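Local coordinates for cell envelope-related transcriptional attenuator domain-containing protein (PDB 3OKZ) that is of unknown function but, as a LytR/CpsA/Psr family member, probably helps attach glycopolymers to the bacterial cell wall, at residues H12-F20 with I228-D236; S243-A251 with Q260-V270. One frame throughout, in Å; residues are numbered along the deposited sequence.

Contact 1 (H12-F20 with I228-D236); sequences HAIEETKPF and IPNLLAYKD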
loop_
_atom_site.group_PDB
_atom_site.type_symbol
_atom_site.label_atom_id
_atom_site.label_comp_id
_atom_site.label_asym_id
_atom_site.label_seq_id
_atom_site.Cartn_x
_atom_site.Cartn_y
_atom_site.Cartn_z
ATOM N N HIS A 12 -13.044 -16.454 -2.787
ATOM C CA HIS A 12 -13.463 -17.172 -1.593
ATOM C C HIS A 12 -12.280 -17.646 -0.768
ATOM O O HIS A 12 -12.439 -18.449 0.147
ATOM C CB HIS A 12 -14.336 -18.369 -1.984
ATOM C CG HIS A 12 -15.554 -17.992 -2.768
ATOM N ND1 HIS A 12 -16.541 -17.173 -2.264
ATOM C CD2 HIS A 12 -15.933 -18.303 -4.031
ATOM C CE1 HIS A 12 -17.475 -16.993 -3.180
ATOM N NE2 HIS A 12 -17.130 -17.668 -4.262
ATOM N N ALA A 13 -11.100 -17.132 -1.091
ATOM C CA ALA A 13 -9.862 -17.502 -0.413
ATOM C C ALA A 13 -9.947 -17.560 1.107
ATOM O O ALA A 13 -9.347 -18.423 1.739
ATOM C CB ALA A 13 -8.753 -16.550 -0.831
ATOM N N ILE A 14 -10.686 -16.641 1.703
ATOM C CA ILE A 14 -10.800 -16.625 3.150
ATOM C C ILE A 14 -11.800 -17.655 3.648
ATOM O O ILE A 14 -11.625 -18.225 4.725
ATOM C CB ILE A 14 -11.192 -15.219 3.654
ATOM C CG1 ILE A 14 -9.994 -14.273 3.496
ATOM C CG2 ILE A 14 -11.655 -15.286 5.101
ATOM C CD1 ILE A 14 -10.211 -12.896 4.050
ATOM N N GLU A 15 -12.845 -17.893 2.860
ATOM C CA GLU A 15 -13.866 -18.868 3.227
ATOM C C GLU A 15 -13.318 -20.275 3.078
ATOM O O GLU A 15 -13.946 -21.241 3.502
ATOM C CB GLU A 15 -15.103 -18.713 2.340
ATOM C CG GLU A 15 -15.724 -17.337 2.413
ATOM C CD GLU A 15 -15.011 -16.341 1.535
ATOM O OE1 GLU A 15 -15.431 -16.201 0.370
ATOM O OE2 GLU A 15 -14.033 -15.710 1.999
ATOM N N GLU A 16 -12.134 -20.380 2.487
ATOM C CA GLU A 16 -11.501 -21.670 2.260
ATOM C C GLU A 16 -10.097 -21.703 2.842
ATOM O O GLU A 16 -9.304 -22.574 2.502
ATOM C CB GLU A 16 -11.454 -21.939 0.761
ATOM C CG GLU A 16 -12.769 -21.601 0.086
ATOM C CD GLU A 16 -12.706 -21.692 -1.415
ATOM O OE1 GLU A 16 -13.741 -21.420 -2.058
ATOM O OE2 GLU A 16 -11.633 -22.032 -1.953
ATOM N N THR A 17 -9.800 -20.747 3.715
ATOM C CA THR A 17 -8.499 -20.642 4.355
ATOM C C THR A 17 -7.341 -20.833 3.375
ATOM O O THR A 17 -6.347 -21.506 3.688
ATOM C CB THR A 17 -8.355 -21.666 5.493
ATOM O OG1 THR A 17 -9.601 -21.788 6.190
ATOM C CG2 THR A 17 -7.291 -21.199 6.485
ATOM N N LYS A 18 -7.479 -20.225 2.197
ATOM C CA LYS A 18 -6.474 -20.287 1.135
ATOM C C LYS A 18 -5.648 -18.992 1.150
ATOM O O LYS A 18 -6.180 -17.917 1.446
ATOM C CB LYS A 18 -7.179 -20.445 -0.217
ATOM C CG LYS A 18 -6.250 -20.605 -1.410
ATOM C CD LYS A 18 -5.454 -21.915 -1.358
ATOM C CE LYS A 18 -4.357 -21.945 -2.427
ATOM N NZ LYS A 18 -3.402 -23.081 -2.263
ATOM N N PRO A 19 -4.337 -19.077 0.841
ATOM C CA PRO A 19 -3.460 -17.898 0.823
ATOM C C PRO A 19 -4.085 -16.798 -0.025
ATOM O O PRO A 19 -4.729 -17.081 -1.037
ATOM C CB PRO A 19 -2.182 -18.433 0.193
ATOM C CG PRO A 19 -2.158 -19.841 0.638
ATOM C CD PRO A 19 -3.584 -20.277 0.446
ATOM N N PHE A 20 -3.908 -15.542 0.361
ATOM C CA PHE A 20 -4.517 -14.508 -0.446
ATOM C C PHE A 20 -3.738 -13.211 -0.518
ATOM O O PHE A 20 -2.774 -13.008 0.220
ATOM C CB PHE A 20 -5.931 -14.253 0.048
ATOM C CG PHE A 20 -5.993 -13.606 1.401
ATOM C CD1 PHE A 20 -6.079 -12.219 1.520
ATOM C CD2 PHE A 20 -5.976 -14.382 2.561
ATOM C CE1 PHE A 20 -6.152 -11.616 2.777
ATOM C CE2 PHE A 20 -6.050 -13.782 3.826
ATOM C CZ PHE A 20 -6.139 -12.402 3.933
ATOM N N ILE A 228 -15.032 -14.081 11.794
ATOM C CA ILE A 228 -13.861 -14.122 12.652
ATOM C C ILE A 228 -13.179 -15.494 12.694
ATOM O O ILE A 228 -11.952 -15.574 12.754
ATOM C CB ILE A 228 -14.210 -13.666 14.091
ATOM C CG1 ILE A 228 -14.858 -14.805 14.876
ATOM C CG2 ILE A 228 -15.166 -12.481 14.033
ATOM C CD1 ILE A 228 -15.101 -14.485 16.340
ATOM N N PRO A 229 -13.953 -16.594 12.644
ATOM C CA PRO A 229 -13.271 -17.893 12.688
ATOM C C PRO A 229 -12.335 -18.002 11.496
ATOM O O PRO A 229 -11.195 -18.462 11.602
ATOM C CB PRO A 229 -14.424 -18.898 12.594
ATOM C CG PRO A 229 -15.608 -18.137 13.120
ATOM C CD PRO A 229 -15.404 -16.783 12.484
ATOM N N ASN A 230 -12.852 -17.548 10.363
ATOM C CA ASN A 230 -12.148 -17.560 9.096
ATOM C C ASN A 230 -10.920 -16.661 9.129
ATOM O O ASN A 230 -9.816 -17.087 8.788
ATOM C CB ASN A 230 -13.108 -17.092 8.012
ATOM C CG ASN A 230 -14.457 -17.762 8.121
ATOM O OD1 ASN A 230 -14.671 -18.841 7.575
ATOM N ND2 ASN A 230 -15.369 -17.134 8.852
ATOM N N LEU A 231 -11.115 -15.415 9.540
ATOM C CA LEU A 231 -10.014 -14.472 9.608
ATOM C C LEU A 231 -8.971 -14.864 10.656
ATOM O O LEU A 231 -7.766 -14.841 10.376
ATOM C CB LEU A 231 -10.565 -13.073 9.862
ATOM C CG LEU A 231 -11.117 -12.468 8.564
ATOM C CD1 LEU A 231 -12.126 -11.375 8.870
ATOM C CD2 LEU A 231 -9.954 -11.931 7.727
ATOM N N LEU A 232 -9.427 -15.237 11.851
ATOM C CA LEU A 232 -8.518 -15.662 12.915
ATOM C C LEU A 232 -7.579 -16.734 12.380
ATOM O O LEU A 232 -6.473 -16.926 12.888
ATOM C CB LEU A 232 -9.305 -16.238 14.086
ATOM C CG LEU A 232 -9.918 -15.322 15.144
ATOM C CD1 LEU A 232 -10.216 -13.940 14.591
ATOM C CD2 LEU A 232 -11.184 -15.990 15.653
ATOM N N ALA A 233 -8.032 -17.437 11.352
ATOM C CA ALA A 233 -7.227 -18.482 10.760
ATOM C C ALA A 233 -5.909 -17.932 10.235
ATOM O O ALA A 233 -4.963 -18.696 10.033
ATOM C CB ALA A 233 -7.995 -19.162 9.636
ATOM N N TYR A 234 -5.829 -16.615 10.024
ATOM C CA TYR A 234 -4.594 -16.023 9.503
ATOM C C TYR A 234 -3.797 -15.215 10.536
ATOM O O TYR A 234 -2.715 -14.690 10.238
ATOM C CB TYR A 234 -4.899 -15.143 8.291
ATOM C CG TYR A 234 -5.710 -15.813 7.197
ATOM C CD1 TYR A 234 -7.085 -15.989 7.333
ATOM C CD2 TYR A 234 -5.108 -16.228 6.005
ATOM C CE1 TYR A 234 -7.853 -16.555 6.304
ATOM C CE2 TYR A 234 -5.861 -16.796 4.970
ATOM C CZ TYR A 234 -7.238 -16.952 5.126
ATOM O OH TYR A 234 -8.004 -17.472 4.100
ATOM N N LYS A 235 -4.330 -15.140 11.753
ATOM C CA LYS A 235 -3.696 -14.399 12.846
ATOM C C LYS A 235 -2.261 -14.845 13.122
ATOM O O LYS A 235 -1.416 -14.036 13.498
ATOM C CB LYS A 235 -4.532 -14.527 14.133
ATOM C CG LYS A 235 -3.848 -13.959 15.384
ATOM C CD LYS A 235 -4.420 -14.568 16.651
ATOM C CE LYS A 235 -3.394 -14.592 17.778
ATOM N NZ LYS A 235 -3.105 -13.243 18.354
ATOM N N ASP A 236 -1.984 -16.130 12.947
ATOM C CA ASP A 236 -0.639 -16.643 13.194
ATOM C C ASP A 236 0.287 -16.210 12.070
ATOM O O ASP A 236 1.466 -15.948 12.291
ATOM C CB ASP A 236 -0.660 -18.171 13.282
ATOM C CG ASP A 236 -1.832 -18.685 14.088
ATOM O OD1 ASP A 236 -2.985 -18.509 13.635
ATOM O OD2 ASP A 236 -1.605 -19.253 15.176
HETATM O O HOH W 1 -10.243 -19.137 6.799
#

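Contact 2 (S243-A251 with Q260-V270); sequences SYQLKGEDA and QILTKKHLLAV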
loop_
_atom_site.group_PDB
_atom_site.type_symbol
_atom_site.label_atom_id
_atom_site.label_comp_id
_atom_site.label_asym_id
_atom_site.label_seq_id
_atom_site.Cartn_x
_atom_site.Cartn_y
_atom_site.Cartn_z
ATOM N N SER A 243 9.077 -7.466 4.444
ATOM C CA SER A 243 8.734 -6.265 3.675
ATOM C C SER A 243 9.650 -6.006 2.476
ATOM O O SER A 243 10.875 -6.132 2.566
ATOM C CB SER A 243 8.761 -5.046 4.590
ATOM O OG SER A 243 8.011 -5.294 5.764
ATOM N N TYR A 244 9.044 -5.630 1.353
ATOM C CA TYR A 244 9.803 -5.344 0.143
ATOM C C TYR A 244 9.322 -4.055 -0.499
ATOM O O TYR A 244 8.171 -3.648 -0.317
ATOM C CB TYR A 244 9.661 -6.478 -0.872
ATOM C CG TYR A 244 9.971 -7.855 -0.331
ATOM C CD1 TYR A 244 9.082 -8.506 0.528
ATOM C CD2 TYR A 244 11.153 -8.510 -0.682
ATOM C CE1 TYR A 244 9.361 -9.772 1.025
ATOM C CE2 TYR A 244 11.446 -9.778 -0.191
ATOM C CZ TYR A 244 10.549 -10.404 0.663
ATOM O OH TYR A 244 10.848 -11.654 1.164
ATOM N N GLN A 245 10.211 -3.423 -1.257
ATOM C CA GLN A 245 9.897 -2.178 -1.945
ATOM C C GLN A 245 10.124 -2.355 -3.450
ATOM O O GLN A 245 11.202 -2.751 -3.892
ATOM C CB GLN A 245 10.775 -1.033 -1.411
ATOM C CG GLN A 245 10.609 0.301 -2.164
ATOM C CD GLN A 245 9.244 0.940 -1.976
ATOM O OE1 GLN A 245 8.868 1.308 -0.869
ATOM N NE2 GLN A 245 8.499 1.073 -3.062
ATOM N N LEU A 246 9.090 -2.076 -4.232
ATOM C CA LEU A 246 9.174 -2.186 -5.681
ATOM C C LEU A 246 9.698 -0.855 -6.210
ATOM O O LEU A 246 9.062 0.180 -6.026
ATOM C CB LEU A 246 7.786 -2.466 -6.251
ATOM C CG LEU A 246 7.678 -2.435 -7.772
ATOM C CD1 LEU A 246 8.503 -3.573 -8.366
ATOM C CD2 LEU A 246 6.219 -2.546 -8.173
ATOM N N LYS A 247 10.859 -0.868 -6.853
ATOM C CA LYS A 247 11.408 0.383 -7.370
ATOM C C LYS A 247 12.123 0.270 -8.710
ATOM O O LYS A 247 12.747 -0.748 -9.009
ATOM C CB LYS A 247 12.362 1.001 -6.342
ATOM C CG LYS A 247 13.417 0.041 -5.825
ATOM C CD LYS A 247 14.334 0.708 -4.799
ATOM C CE LYS A 247 15.229 -0.325 -4.108
ATOM N NZ LYS A 247 16.318 0.288 -3.294
ATOM N N GLY A 248 12.020 1.324 -9.514
ATOM C CA GLY A 248 12.690 1.338 -10.801
ATOM C C GLY A 248 13.780 2.401 -10.826
ATOM O O GLY A 248 14.016 3.071 -9.819
ATOM N N GLU A 249 14.457 2.554 -11.962
ATOM C CA GLU A 249 15.498 3.565 -12.081
ATOM C C GLU A 249 14.828 4.917 -12.263
ATOM O O GLU A 249 13.749 5.001 -12.835
ATOM C CB GLU A 249 16.396 3.279 -13.282
ATOM C CG GLU A 249 17.832 2.916 -12.912
ATOM C CD GLU A 249 17.956 1.510 -12.361
ATOM O OE1 GLU A 249 17.172 1.157 -11.450
ATOM O OE2 GLU A 249 18.841 0.761 -12.838
ATOM N N ASP A 250 15.461 5.972 -11.763
ATOM C CA ASP A 250 14.915 7.321 -11.879
ATOM C C ASP A 250 15.088 7.845 -13.297
ATOM O O ASP A 250 16.030 7.476 -13.998
ATOM C CB ASP A 250 15.621 8.266 -10.908
ATOM C CG ASP A 250 15.276 7.989 -9.464
ATOM O OD1 ASP A 250 14.172 8.383 -9.030
ATOM O OD2 ASP A 250 16.108 7.369 -8.767
ATOM N N ALA A 251 14.176 8.711 -13.718
ATOM C CA ALA A 251 14.248 9.279 -15.051
ATOM C C ALA A 251 13.429 10.566 -15.111
ATOM O O ALA A 251 12.457 10.718 -14.369
ATOM C CB ALA A 251 13.723 8.278 -16.059
ATOM N N GLN A 260 9.859 7.055 -12.273
ATOM C CA GLN A 260 10.530 5.838 -11.840
ATOM C C GLN A 260 10.220 4.814 -12.934
ATOM O O GLN A 260 9.047 4.496 -13.182
ATOM C CB GLN A 260 9.943 5.338 -10.518
ATOM C CG GLN A 260 10.011 6.303 -9.349
ATOM C CD GLN A 260 11.403 6.430 -8.773
ATOM O OE1 GLN A 260 12.109 5.437 -8.609
ATOM N NE2 GLN A 260 11.800 7.656 -8.446
ATOM N N ILE A 261 11.254 4.305 -13.592
ATOM C CA ILE A 261 11.054 3.321 -14.652
ATOM C C ILE A 261 11.665 1.977 -14.270
ATOM O O ILE A 261 12.877 1.848 -14.117
ATOM C CB ILE A 261 11.652 3.822 -15.983
ATOM C CG1 ILE A 261 11.001 5.160 -16.340
ATOM C CG2 ILE A 261 11.445 2.790 -17.080
ATOM C CD1 ILE A 261 11.149 5.572 -17.775
ATOM N N LEU A 262 10.795 0.985 -14.118
ATOM C CA LEU A 262 11.176 -0.372 -13.731
ATOM C C LEU A 262 11.865 -1.149 -14.846
ATOM O O LEU A 262 11.569 -0.951 -16.017
ATOM C CB LEU A 262 9.925 -1.140 -13.302
ATOM C CG LEU A 262 9.101 -0.488 -12.198
ATOM C CD1 LEU A 262 7.777 -1.178 -12.056
ATOM C CD2 LEU A 262 9.873 -0.553 -10.901
ATOM N N THR A 263 12.786 -2.029 -14.477
ATOM C CA THR A 263 13.464 -2.854 -15.466
ATOM C C THR A 263 12.739 -4.179 -15.585
ATOM O O THR A 263 12.061 -4.608 -14.645
ATOM C CB THR A 263 14.917 -3.177 -15.082
ATOM O OG1 THR A 263 15.042 -3.279 -13.655
ATOM C CG2 THR A 263 15.836 -2.120 -15.624
ATOM N N LYS A 264 12.893 -4.828 -16.740
ATOM C CA LYS A 264 12.264 -6.117 -16.979
ATOM C C LYS A 264 12.743 -7.150 -15.960
ATOM O O LYS A 264 11.932 -7.789 -15.283
ATOM C CB LYS A 264 12.572 -6.611 -18.395
ATOM C CG LYS A 264 11.848 -5.860 -19.519
ATOM C CD LYS A 264 12.183 -6.436 -20.906
ATOM C CE LYS A 264 11.496 -5.672 -22.040
ATOM N NZ LYS A 264 11.934 -6.136 -23.394
ATOM N N LYS A 265 14.058 -7.294 -15.842
ATOM C CA LYS A 265 14.654 -8.262 -14.927
ATOM C C LYS A 265 14.075 -8.196 -13.515
ATOM O O LYS A 265 13.872 -9.223 -12.869
ATOM C CB LYS A 265 16.164 -8.029 -14.846
ATOM C CG LYS A 265 16.966 -9.168 -14.231
ATOM C CD LYS A 265 17.303 -10.240 -15.272
ATOM C CE LYS A 265 18.283 -11.280 -14.726
ATOM N NZ LYS A 265 18.760 -12.223 -15.782
ATOM N N HIS A 266 13.806 -6.982 -13.047
ATOM C CA HIS A 266 13.300 -6.764 -11.695
ATOM C C HIS A 266 11.816 -7.046 -11.505
ATOM O O HIS A 266 11.437 -7.874 -10.680
ATOM C CB HIS A 266 13.582 -5.323 -11.268
ATOM C CG HIS A 266 13.345 -5.062 -9.815
ATOM N ND1 HIS A 266 12.599 -3.995 -9.361
ATOM C CD2 HIS A 266 13.793 -5.705 -8.708
ATOM C CE1 HIS A 266 12.601 -3.988 -8.039
ATOM N NE2 HIS A 266 13.318 -5.015 -7.618
ATOM N N LEU A 267 10.981 -6.344 -12.262
ATOM C CA LEU A 267 9.543 -6.507 -12.144
ATOM C C LEU A 267 9.088 -7.955 -12.246
ATOM O O LEU A 267 8.145 -8.353 -11.571
ATOM C CB LEU A 267 8.818 -5.640 -13.183
ATOM C CG LEU A 267 7.290 -5.741 -13.242
ATOM C CD1 LEU A 267 6.695 -5.638 -11.861
ATOM C CD2 LEU A 267 6.749 -4.651 -14.125
ATOM N N LEU A 268 9.751 -8.750 -13.077
ATOM C CA LEU A 268 9.372 -10.155 -13.208
ATOM C C LEU A 268 9.618 -10.824 -11.854
ATOM O O LEU A 268 8.684 -11.282 -11.199
ATOM C CB LEU A 268 10.205 -10.829 -14.307
ATOM C CG LEU A 268 9.839 -12.216 -14.863
ATOM C CD1 LEU A 268 10.216 -13.299 -13.881
ATOM C CD2 LEU A 268 8.360 -12.261 -15.183
ATOM N N ALA A 269 10.878 -10.850 -11.436
ATOM C CA ALA A 269 11.269 -11.442 -10.164
ATOM C C ALA A 269 10.290 -11.138 -9.028
ATOM O O ALA A 269 9.887 -12.031 -8.276
ATOM C CB ALA A 269 12.651 -10.951 -9.781
ATOM N N VAL A 270 9.925 -9.869 -8.907
ATOM C CA VAL A 270 9.014 -9.413 -7.866
ATOM C C VAL A 270 7.626 -10.023 -8.036
ATOM O O VAL A 270 6.977 -10.401 -7.053
ATOM C CB VAL A 270 8.898 -7.866 -7.873
ATOM C CG1 VAL A 270 7.998 -7.399 -6.747
ATOM C CG2 VAL A 270 10.277 -7.244 -7.745
#

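Contact 1 (H12-F20 with I228-D236)
Y234, from I228-D236, reaches into the bend of H12-F20, and its ring meets that of F20 in a T-shaped (edge-to-face) pair. The F20 edge, led by CE2, points at one face of Y234; the centroids lie 4.9 Å apart and the planes are 84° to each other. F20 CG sits between its backbone N and carbonyl carbon (chi1 69°), which brings the ring back over its own segment, where I14 CG1 lies against one face. The phenol OH of Y234 donates to K18 O at 3.3 Å, from above the carbonyl plane. A13 O also lies near this hydroxyl, but the angle is poor for a bond; A13 O takes the backbone N-H of K18 instead, closing the bend around the type I turn I14-T17. I14 spreads its branches over N230 and L231 of I228-D236: its CG2 meets N230 CB at 3.7 Å, while the far end of its longer branch, CD1, touches L231 CD2 at 3.8 Å. A water accepts from T17 OG1 and donates to I14 O at 2.7 Å; its further link to N230 O is doubtful, that oxygen being less surely placed. The bend leads directly into strand 20-28 of the central mixed sheet, so the contact fastens the N-terminal approach to that strand onto a short helix from late in the chain. Backbone bonds join F20 to I50 of the adjacent antiparallel strand 41-51, and Y234 leans on I50 too. Farther out, Y111 of strand 111-116 bonds I14 N through its hydroxyl and sets its ring at about 90° to F20. H12 ND1 donates to E15 OE1 at 3.0 Å, close to the imidazole plane, and K18 NZ forms a salt bridge with D279.

Contact 2 (S243-A251 with Q260-V270)
E249 and I261 face each other as an antiparallel hydrogen-bonded pair: I261 N donates almost straight to E249 O at 2.7 Å, and E249 N returns a more bent bond to I261 O at 2.8 Å. The next pair, D250 with Q260, is non-hydrogen-bonded, and its side chains run side by side on one face. There Q260 NE2 gives D250 OD1 a weak bond, with amide and carboxylate planes 89° apart; Q260 OE1 bonds the hydroxyl of Y180. The opposite face carries E249 and I261, both touching Y293, and I261 CD1 reaches A251 CB at 4.1 Å. This is the hairpin of strands 241-252 and 258-261 at an edge of the mixed sheet, and the chain then turns back into helix 264-277, whose segment 264-270 runs at 145° to strand 243-246 with the axes 10.3 Å apart. L246 bridges from the strand to the helix. With CG anti to the backbone N (chi1 173°), it extends CD1 to V270 CG2 at 4.1 Å, H266 CE1 at 4.1 Å and L262 CD2 at 4.2 Å. V270 CG2 also lies over one face of the H266 imidazole, toward its rim. L262 lays the same CD2 against the K247-G248 peptide, at the break in strand 241-252.

Contact 1 closes before contact 2 opens: helix 228-232 is followed in the chain by strand 241-252. Their centres are 30 Å apart and their nearest atoms about 12 Å, so the two do not touch. What they share is the seven-stranded mixed sheet. Segment 12-20 leads into strand 20-28, third across it, whereas strands 241-252 and 258-261 are the last two, with 41-51 and 56-62 lying between. Contact 1 joins segments whose nearest ends are 208 residues apart, bringing the N-terminal approach beside a late helix; contact 2 is local, a hairpin and the helix after it. Together they place the later part of the chain against two separate regions of the sheet of this LytR/CpsA/Psr-family protein.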